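Local coordinates for hydroxyethylphosphonate dioxygenase (Streptomyces albus, PDB 6B9R), which probably uses iron and molecular oxygen to cleave the carbon–carbon bond of 2-hydroxyethylphosphonate, yielding hydroxymethylphosphonate and formate, at residues Y397-P400 with G401-F404. Sequence-based numbering, arbitrary orientation.
Sequences YVIP and GIEF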
ATOM      1  N   TYR A 397     -14.843   0.474 -17.293  1.00 14.52           N
ATOM      2  CA  TYR A 397     -14.013   0.209 -16.133  1.00 14.30           C
ATOM      3  C   TYR A 397     -14.359  -1.174 -15.598  1.00 18.12           C
ATOM      4  O   TYR A 397     -15.539  -1.532 -15.530  1.00 15.22           O
ATOM      5  CB  TYR A 397     -14.228   1.265 -15.045  1.00 14.22           C
ATOM      6  CG  TYR A 397     -13.669   0.785 -13.748  1.00 17.74           C
ATOM      7  CD1 TYR A 397     -12.294   0.675 -13.570  1.00 14.68           C
ATOM      8  CD2 TYR A 397     -14.508   0.389 -12.717  1.00 16.70           C
ATOM      9  CE1 TYR A 397     -11.768   0.205 -12.391  1.00 15.99           C
ATOM     10  CE2 TYR A 397     -13.990  -0.082 -11.525  1.00 15.61           C
ATOM     11  CZ  TYR A 397     -12.622  -0.168 -11.368  1.00 14.08           C
ATOM     12  OH  TYR A 397     -12.107  -0.651 -10.189  1.00 14.77           O
ATOM     13  N   VAL A 398     -13.332  -1.954 -15.229  1.00 13.89           N
ATOM     14  CA  VAL A 398     -13.489  -3.322 -14.739  1.00 15.41           C
ATOM     15  C   VAL A 398     -12.711  -3.476 -13.438  1.00 17.78           C
ATOM     16  O   VAL A 398     -11.525  -3.133 -13.383  1.00 14.59           O
ATOM     17  CB  VAL A 398     -12.991  -4.361 -15.764  1.00 16.24           C
ATOM     18  CG1 VAL A 398     -13.528  -5.756 -15.418  1.00 17.88           C
ATOM     19  CG2 VAL A 398     -13.358  -3.954 -17.216  1.00 15.88           C
ATOM     20  N   ILE A 399     -13.367  -3.994 -12.397  1.00 17.18           N
ATOM     21  CA  ILE A 399     -12.690  -4.241 -11.121  1.00 13.81           C
ATOM     22  C   ILE A 399     -11.805  -5.474 -11.256  1.00 14.11           C
ATOM     23  O   ILE A 399     -12.004  -6.287 -12.180  1.00 15.75           O
ATOM     24  CB  ILE A 399     -13.684  -4.417  -9.952  1.00 14.17           C
ATOM     25  CG1 ILE A 399     -14.451  -5.747 -10.060  1.00 14.51           C
ATOM     26  CG2 ILE A 399     -14.593  -3.199  -9.839  1.00 19.09           C
ATOM     27  CD1 ILE A 399     -15.324  -6.070  -8.793  1.00 14.92           C
ATOM     28  N   PRO A 400     -10.826  -5.654 -10.364  1.00 15.16           N
ATOM     29  CA  PRO A 400     -10.035  -6.893 -10.375  1.00 15.52           C
ATOM     30  C   PRO A 400     -10.921  -8.131 -10.275  1.00 19.70           C
ATOM     31  O   PRO A 400     -11.982  -8.113  -9.651  1.00 15.88           O
ATOM     32  CB  PRO A 400      -9.147  -6.759  -9.130  1.00 14.26           C
ATOM     33  CG  PRO A 400      -9.044  -5.285  -8.890  1.00 16.51           C
ATOM     34  CD  PRO A 400     -10.377  -4.712  -9.321  1.00 15.62           C
ATOM     35  N   GLY A 401     -10.460  -9.217 -10.887  1.00 15.71           N
ATOM     36  CA  GLY A 401     -11.062 -10.522 -10.703  1.00 16.33           C
ATOM     37  C   GLY A 401     -12.162 -10.892 -11.678  1.00 24.38           C
ATOM     38  O   GLY A 401     -12.662 -12.022 -11.612  1.00 28.74           O
ATOM     39  N   ILE A 402     -12.552  -9.996 -12.581  1.00 17.71           N
ATOM     40  CA  ILE A 402     -13.694 -10.261 -13.455  1.00 15.97           C
ATOM     41  C   ILE A 402     -13.253 -11.087 -14.653  1.00 20.69           C
ATOM     42  O   ILE A 402     -12.270 -10.755 -15.323  1.00 18.11           O
ATOM     43  CB  ILE A 402     -14.340  -8.946 -13.919  1.00 15.05           C
ATOM     44  CG1 ILE A 402     -14.875  -8.149 -12.718  1.00 18.05           C
ATOM     45  CG2 ILE A 402     -15.404  -9.226 -14.991  1.00 16.63           C
ATOM     46  CD1 ILE A 402     -15.778  -8.941 -11.769  1.00 17.56           C
ATOM     47  N   GLU A 403     -14.006 -12.141 -14.957  1.00 19.53           N
ATOM     48  CA  GLU A 403     -13.802 -12.888 -16.190  1.00 21.58           C
ATOM     49  C   GLU A 403     -14.736 -12.331 -17.254  1.00 18.13           C
ATOM     50  O   GLU A 403     -15.960 -12.359 -17.077  1.00 19.05           O
ATOM     51  CB  GLU A 403     -14.062 -14.381 -15.987  1.00 21.37           C
ATOM     52  CG  GLU A 403     -13.737 -15.188 -17.250  1.00 25.60           C
ATOM     53  CD  GLU A 403     -14.285 -16.598 -17.219  1.00 40.36           C
ATOM     54  OE1 GLU A 403     -15.524 -16.755 -17.161  1.00 45.72           O
ATOM     55  OE2 GLU A 403     -13.473 -17.547 -17.262  1.00 43.32           O
ATOM     56  N   PHE A 404     -14.167 -11.803 -18.344  1.00 18.61           N
ATOM     57  CA  PHE A 404     -14.989 -11.327 -19.447  1.00 15.16           C
ATOM     58  C   PHE A 404     -14.419 -11.800 -20.778  1.00 20.48           C
ATOM     59  O   PHE A 404     -13.249 -12.166 -20.897  1.00 20.44           O
ATOM     60  CB  PHE A 404     -15.155  -9.791 -19.462  1.00 15.04           C
ATOM     61  CG  PHE A 404     -13.875  -9.002 -19.659  1.00 16.67           C
ATOM     62  CD1 PHE A 404     -13.408  -8.706 -20.932  1.00 20.51           C
ATOM     63  CD2 PHE A 404     -13.192  -8.481 -18.567  1.00 17.61           C
ATOM     64  CE1 PHE A 404     -12.254  -7.951 -21.111  1.00 21.47           C
ATOM     65  CE2 PHE A 404     -12.040  -7.717 -18.736  1.00 19.14           C
ATOM     66  CZ  PHE A 404     -11.563  -7.461 -20.017  1.00 18.70           C
TER
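The carbonyl oxygen of Ile399 is turned toward Ile402, where CG1 is its nearest neighbour across the turn at 3.5 Å. Ile402 N lies 3.8 Å from the same Ile399 O, and no hydrogen bond joins the two segments, whose side-chain contacts are apolar; backbone bonds of Ile399 to Gly85 and of Gly401 to Thr361 tie the turn to its surroundings. Ile399 to Ile402 form a type II beta turn with Pro400 and Gly401 at its corners. Gly401 has a positive phi (91°), and a beta carbon here would run into Pro400 O. The turn links strand 395-398 of one sheet to strand 403-407 of another, as in the jelly-roll of a cupin domain. Within it, the Ile402 side chain lies on the inner side of the bend: its CB rests 3.6 Å from Val398 CG1, and its CG1 meets Ile399 CG1 at 3.6 Å. CG1 of Ile402 stands opposite its own carbonyl carbon (chi1 -62°), and a second bend at chi2 (-51°) brings CD1 alongside Ile399 CG1, 3.9 Å away. Replacing Ile402 with an alanine would probably open a gap beside Val398 CG1 and Ile399 CG1 and leave the Ile399 side chain with less to hold its rotation. The Val398 methyl CG1 also approaches the Phe404 ring obliquely, 4.1 Å from CE2. Trp379 and Tyr381 of strand 375-381 pack against Ile402, while Phe223 of the second subunit touches Ile399 and Pro400.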